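Local coordinates for protein KLLA0E02245p (Kluyveromyces lactis, PDB 4GPS) that removes NAD and other caps from the 5' ends of RNAs and degrades the uncapped RNA in the 5'-to-3' direction, using divalent metal ions, at residues A106-P110 and H258-Y262; I188-F193 and V372-F377. One frame throughout, in Å; residues are numbered along the deposited sequence.

In the fold
Both contacts belong to the RAI1-like PD-(D/E)XK nuclease fold, on opposite sides of the chain's centre, their own centres about 31 Å apart and their nearest atoms about 17 Å apart. Their segments alternate along the chain: 106-110, 188-193, 258-262, 372-377. Contact 1 sets the loop between strand 100-103 and helix 114-122 against strand 259-268; contact 2 joins helix 182-190 to helix 370-393. They share no helix or strand. Contact 1 borders strand 273-285, which carries the metal ligand Asp282, whereas contact 2 is buried packing beside helix 305-319, which carries Gln317, a likely substrate residue.

Contact 1 of 2, residues A106-P110 and H258-Y262; sequences ASRKP and HELYY
The ring of Tyr261 takes up the largest share of this contact, lying beside the backbone of the 106-110 loop. Its CG stands anti to the backbone N (chi1 -176°), which carries the ring from strand 259-268 to the loop. Lys109 comes over one ring face with its CA, and its bent chain brings CD to 3.4 Å from Tyr261 CZ. At the ring's edge and in its plane lies Ser107 OG, 3.5 Å from Tyr261 CE1; this hydroxyl is hydrogen-bonded to Asn91 and to the carbonyl of Asn104. Pro110 packs obliquely nearer the strand, its CD 3.6 Å from Tyr261 CB. The phenol oxygen itself is hydrogen-bonded to Tyr291 OH.

In this PD-(D/E)XK nuclease fold, strand 259-268 runs antiparallel to both 86-95 and 273-285. The second of these carries Glu280, probably a substrate-binding residue, whose side chain is about 6 Å from that of Tyr261, and the metal ligand Asp282, whose side chain is close to that of Pro110. The contact thus packs the loop next to the active-site strand, to which Pro110 is also tied by a backbone hydrogen bond with Ile284.

Two residues before Tyr261, Glu259 meets Arg108 in a salt bridge at the more exposed side. The extended Glu259 chain crosses Arg108 at about a right angle, with carboxylate and guanidinium planes 90° apart. Arg108 NH1 gives weak hydrogen bonds to both oxygens, at 3.3 Å to Glu259 OE1 and 3.4 Å to Glu259 OE2, the latter in the guanidinium plane. Of the guanidinium nitrogens, NH1 is the one that bonds Glu259, and Arg108 CD lies equally near, 3.3 Å from Glu259 OE1. Both side chains also touch Ile95 of strand 86-95.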
loop_
_atom_site.group_PDB
_atom_site.type_symbol
_atom_site.label_atom_id
_atom_site.label_comp_id
_atom_site.label_asym_id
_atom_site.label_seq_id
_atom_site.Cartn_x
_atom_site.Cartn_y
_atom_site.Cartn_z
ATOM N N ALA A 106 19.045 -13.080 7.557
ATOM C CA ALA A 106 18.500 -14.351 8.001
ATOM C C ALA A 106 17.133 -14.651 7.405
ATOM O O ALA A 106 16.672 -15.794 7.492
ATOM C CB ALA A 106 18.398 -14.382 9.537
ATOM N N SER A 107 16.477 -13.644 6.813
ATOM C CA SER A 107 15.143 -13.861 6.238
ATOM C C SER A 107 15.169 -14.641 4.917
ATOM O O SER A 107 16.183 -14.673 4.189
ATOM C CB SER A 107 14.431 -12.528 6.019
ATOM O OG SER A 107 15.037 -11.803 4.957
ATOM N N ARG A 108 14.045 -15.285 4.630
ATOM C CA ARG A 108 13.897 -16.057 3.397
ATOM C C ARG A 108 12.985 -15.247 2.491
ATOM O O ARG A 108 11.831 -14.990 2.831
ATOM C CB ARG A 108 13.261 -17.430 3.674
ATOM C CG ARG A 108 14.046 -18.255 4.686
ATOM C CD ARG A 108 13.154 -19.284 5.348
ATOM N NE ARG A 108 13.677 -19.682 6.651
ATOM C CZ ARG A 108 12.920 -20.169 7.631
ATOM N NH1 ARG A 108 11.610 -20.315 7.440
ATOM N NH2 ARG A 108 13.461 -20.499 8.804
ATOM N N LYS A 109 13.508 -14.837 1.344
ATOM C CA LYS A 109 12.738 -14.032 0.408
ATOM C C LYS A 109 11.934 -14.930 -0.521
ATOM O O LYS A 109 12.483 -15.811 -1.153
ATOM C CB LYS A 109 13.680 -13.144 -0.411
ATOM C CG LYS A 109 15.005 -12.777 0.276
ATOM C CD LYS A 109 14.841 -11.692 1.312
ATOM C CE LYS A 109 16.189 -11.069 1.689
ATOM N NZ LYS A 109 17.040 -11.888 2.605
ATOM N N PRO A 110 10.617 -14.720 -0.607
ATOM C CA PRO A 110 9.805 -15.566 -1.500
ATOM C C PRO A 110 10.269 -15.312 -2.944
ATOM O O PRO A 110 10.326 -14.163 -3.405
ATOM C CB PRO A 110 8.360 -15.079 -1.263
ATOM C CG PRO A 110 8.421 -14.401 0.056
ATOM C CD PRO A 110 9.788 -13.705 0.055
ATOM N N HIS A 258 2.607 -21.816 7.290
ATOM C CA HIS A 258 3.097 -20.963 6.216
ATOM C C HIS A 258 4.163 -19.941 6.643
ATOM O O HIS A 258 4.832 -20.106 7.673
ATOM C CB HIS A 258 1.924 -20.240 5.543
ATOM C CG HIS A 258 1.198 -21.076 4.532
ATOM N ND1 HIS A 258 0.214 -20.564 3.710
ATOM C CD2 HIS A 258 1.325 -22.384 4.196
ATOM C CE1 HIS A 258 -0.232 -21.519 2.911
ATOM N NE2 HIS A 258 0.425 -22.634 3.185
ATOM N N GLU A 259 4.304 -18.877 5.849
ATOM C CA GLU A 259 5.317 -17.848 6.102
ATOM C C GLU A 259 5.001 -16.526 5.371
ATOM O O GLU A 259 4.442 -16.524 4.276
ATOM C CB GLU A 259 6.672 -18.400 5.649
ATOM C CG GLU A 259 7.890 -17.593 6.023
ATOM C CD GLU A 259 9.193 -18.331 5.684
ATOM O OE1 GLU A 259 10.288 -17.742 5.839
ATOM O OE2 GLU A 259 9.124 -19.507 5.267
ATOM N N LEU A 260 5.365 -15.408 5.990
ATOM C CA LEU A 260 5.136 -14.086 5.416
ATOM C C LEU A 260 6.441 -13.285 5.351
ATOM O O LEU A 260 7.353 -13.479 6.160
ATOM C CB LEU A 260 4.098 -13.344 6.253
ATOM C CG LEU A 260 2.745 -14.065 6.280
ATOM C CD1 LEU A 260 1.922 -13.591 7.450
ATOM C CD2 LEU A 260 2.020 -13.836 4.959
ATOM N N TYR A 261 6.536 -12.386 4.386
ATOM C CA TYR A 261 7.743 -11.589 4.238
ATOM C C TYR A 261 7.421 -10.079 4.249
ATOM O O TYR A 261 6.485 -9.617 3.599
ATOM C CB TYR A 261 8.462 -11.987 2.955
ATOM C CG TYR A 261 9.777 -11.279 2.762
ATOM C CD1 TYR A 261 10.948 -11.738 3.377
ATOM C CD2 TYR A 261 9.852 -10.125 1.975
ATOM C CE1 TYR A 261 12.150 -11.066 3.208
ATOM C CE2 TYR A 261 11.047 -9.450 1.801
ATOM C CZ TYR A 261 12.187 -9.916 2.415
ATOM O OH TYR A 261 13.346 -9.209 2.243
ATOM N N TYR A 262 8.207 -9.316 5.000
ATOM C CA TYR A 262 7.975 -7.891 5.145
ATOM C C TYR A 262 9.202 -7.021 4.892
ATOM O O TYR A 262 10.333 -7.337 5.311
ATOM C CB TYR A 262 7.501 -7.600 6.558
ATOM C CG TYR A 262 6.245 -8.295 6.975
ATOM C CD1 TYR A 262 4.986 -7.830 6.561
ATOM C CD2 TYR A 262 6.297 -9.389 7.837
ATOM C CE1 TYR A 262 3.807 -8.432 7.009
ATOM C CE2 TYR A 262 5.128 -10.003 8.296
ATOM C CZ TYR A 262 3.886 -9.513 7.881
ATOM O OH TYR A 262 2.741 -10.067 8.394
#

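Contact 2 of 2, residues I188-F193 and V372-F377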
loop_
_atom_site.group_PDB
_atom_site.type_symbol
_atom_site.label_atom_id
_atom_site.label_comp_id
_atom_site.label_asym_id
_atom_site.label_seq_id
_atom_site.Cartn_x
_atom_site.Cartn_y
_atom_site.Cartn_z
ATOM N N ILE A 188 -5.460 6.192 4.176
ATOM C CA ILE A 188 -5.512 7.611 4.400
ATOM C C ILE A 188 -5.384 8.391 3.096
ATOM O O ILE A 188 -6.079 9.371 2.916
ATOM C CB ILE A 188 -4.400 8.048 5.355
ATOM C CG1 ILE A 188 -4.714 7.543 6.759
ATOM C CG2 ILE A 188 -4.221 9.585 5.284
ATOM C CD1 ILE A 188 -3.475 7.391 7.647
ATOM N N ILE A 189 -4.513 7.957 2.186
ATOM C CA ILE A 189 -4.353 8.674 0.935
ATOM C C ILE A 189 -5.608 8.493 0.069
ATOM O O ILE A 189 -5.964 9.383 -0.713
ATOM C CB ILE A 189 -3.102 8.168 0.163
ATOM C CG1 ILE A 189 -1.850 8.467 0.975
ATOM C CG2 ILE A 189 -2.976 8.851 -1.199
ATOM C CD1 ILE A 189 -0.652 7.566 0.573
ATOM N N MET A 190 -6.283 7.355 0.227
ATOM C CA MET A 190 -7.465 7.041 -0.566
ATOM C C MET A 190 -8.771 7.751 -0.191
ATOM O O MET A 190 -9.743 7.680 -0.949
ATOM C CB MET A 190 -7.706 5.518 -0.555
ATOM C CG MET A 190 -6.787 4.745 -1.504
ATOM S SD MET A 190 -6.963 5.162 -3.293
ATOM C CE MET A 190 -8.458 4.127 -3.681
ATOM N N CYS A 191 -8.814 8.427 0.958
ATOM C CA CYS A 191 -10.051 9.091 1.395
ATOM C C CYS A 191 -10.810 9.865 0.321
ATOM O O CYS A 191 -11.985 9.622 0.100
ATOM C CB CYS A 191 -9.788 9.999 2.613
ATOM S SG CYS A 191 -9.420 9.045 4.097
ATOM N N PRO A 192 -10.144 10.770 -0.398
ATOM C CA PRO A 192 -10.924 11.493 -1.416
ATOM C C PRO A 192 -11.377 10.699 -2.620
ATOM O O PRO A 192 -12.123 11.202 -3.469
ATOM C CB PRO A 192 -10.017 12.663 -1.809
ATOM C CG PRO A 192 -8.664 12.243 -1.416
ATOM C CD PRO A 192 -8.815 11.374 -0.198
ATOM N N PHE A 193 -10.958 9.449 -2.708
ATOM C CA PHE A 193 -11.369 8.682 -3.860
ATOM C C PHE A 193 -12.385 7.594 -3.512
ATOM O O PHE A 193 -12.777 6.815 -4.381
ATOM C CB PHE A 193 -10.125 8.118 -4.568
ATOM C CG PHE A 193 -9.033 9.133 -4.751
ATOM C CD1 PHE A 193 -8.039 9.297 -3.778
ATOM C CD2 PHE A 193 -9.039 9.983 -5.830
ATOM C CE1 PHE A 193 -7.076 10.294 -3.874
ATOM C CE2 PHE A 193 -8.075 11.000 -5.944
ATOM C CZ PHE A 193 -7.095 11.153 -4.963
ATOM N N VAL A 372 -3.526 14.464 -7.582
ATOM C CA VAL A 372 -4.374 15.004 -6.532
ATOM C C VAL A 372 -4.172 14.113 -5.286
ATOM O O VAL A 372 -4.087 14.618 -4.180
ATOM C CB VAL A 372 -5.842 15.009 -6.999
ATOM C CG1 VAL A 372 -6.777 15.341 -5.850
ATOM C CG2 VAL A 372 -5.978 16.028 -8.128
ATOM N N ALA A 373 -4.075 12.791 -5.462
ATOM C CA ALA A 373 -3.840 11.904 -4.304
ATOM C C ALA A 373 -2.539 12.370 -3.606
ATOM O O ALA A 373 -2.475 12.476 -2.379
ATOM C CB ALA A 373 -3.709 10.436 -4.752
ATOM N N ASN A 374 -1.513 12.667 -4.403
ATOM C CA ASN A 374 -0.253 13.157 -3.869
ATOM C C ASN A 374 -0.457 14.480 -3.099
ATOM O O ASN A 374 0.091 14.662 -2.022
ATOM C CB ASN A 374 0.735 13.342 -5.012
ATOM C CG ASN A 374 2.084 13.747 -4.530
ATOM O OD1 ASN A 374 2.586 13.187 -3.578
ATOM N ND2 ASN A 374 2.683 14.732 -5.178
ATOM N N ASP A 375 -1.261 15.401 -3.627
ATOM C CA ASP A 375 -1.492 16.672 -2.926
ATOM C C ASP A 375 -2.223 16.427 -1.611
ATOM O O ASP A 375 -1.862 17.008 -0.566
ATOM C CB ASP A 375 -2.315 17.653 -3.775
ATOM C CG ASP A 375 -1.554 18.182 -4.986
ATOM O OD1 ASP A 375 -0.295 18.282 -4.961
ATOM O OD2 ASP A 375 -2.239 18.516 -5.973
ATOM N N TRP A 376 -3.247 15.565 -1.663
ATOM C CA TRP A 376 -4.032 15.203 -0.488
ATOM C C TRP A 376 -3.106 14.604 0.585
ATOM O O TRP A 376 -3.216 14.927 1.775
ATOM C CB TRP A 376 -5.081 14.168 -0.866
ATOM C CG TRP A 376 -5.691 13.506 0.326
ATOM C CD1 TRP A 376 -5.518 12.213 0.716
ATOM C CD2 TRP A 376 -6.576 14.106 1.300
ATOM N NE1 TRP A 376 -6.232 11.966 1.859
ATOM C CE2 TRP A 376 -6.889 13.105 2.243
ATOM C CE3 TRP A 376 -7.125 15.391 1.463
ATOM C CZ2 TRP A 376 -7.736 13.343 3.341
ATOM C CZ3 TRP A 376 -7.962 15.624 2.552
ATOM C CH2 TRP A 376 -8.257 14.602 3.477
ATOM N N PHE A 377 -2.219 13.711 0.128
ATOM C CA PHE A 377 -1.234 13.047 0.964
ATOM C C PHE A 377 -0.427 14.075 1.778
ATOM O O PHE A 377 -0.319 13.959 3.001
ATOM C CB PHE A 377 -0.288 12.232 0.072
ATOM C CG PHE A 377 0.843 11.586 0.807
ATOM C CD1 PHE A 377 2.144 11.739 0.360
ATOM C CD2 PHE A 377 0.599 10.723 1.874
ATOM C CE1 PHE A 377 3.186 11.018 0.950
ATOM C CE2 PHE A 377 1.626 10.001 2.473
ATOM C CZ PHE A 377 2.919 10.143 2.005
#
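Ile189 and Phe193 pack against Ala373 and Phe377 at the apolar centre of this buried helix-helix contact. It joins segment 188-193, on helix 182-190 and running into a 3-10 segment at 191-193, to helix 370-393 of the PD-(D/E)XK nuclease fold. Ile189 CG1 comes obliquely to the Phe377 ring, 3.4 Å from its CD2, while the other branch, CG2, lies 4.0 Å from Ala373 CB. Phe193 points its ring edge at the helix, placing CZ 3.4 Å from Ala373 CA; CZ also lies 3.5 Å from Ala373 CB. Leu312 and Ile316 of helix 305-319 border the same cluster, touching Phe193 and Ile189 respectively.

Further out, Pro192 CD sits over one face of the five-membered ring of Trp376 in a CH-pi contact, 3.4 Å from its centroid and 13° off the normal. Phe67 packs on the same indole edge-to-face. A chi1 of 166°, which sets CG opposite the main-chain nitrogen, carries the Trp376 indole across to segment 188-193 and turns its pyrrole N-H to the backbone. There the indole nitrogen is satisfied within the buried interface: Trp376 NE1 donates a nearly straight hydrogen bond (167°) to Ile188 O, 2.8 Å away and exactly in the ring plane.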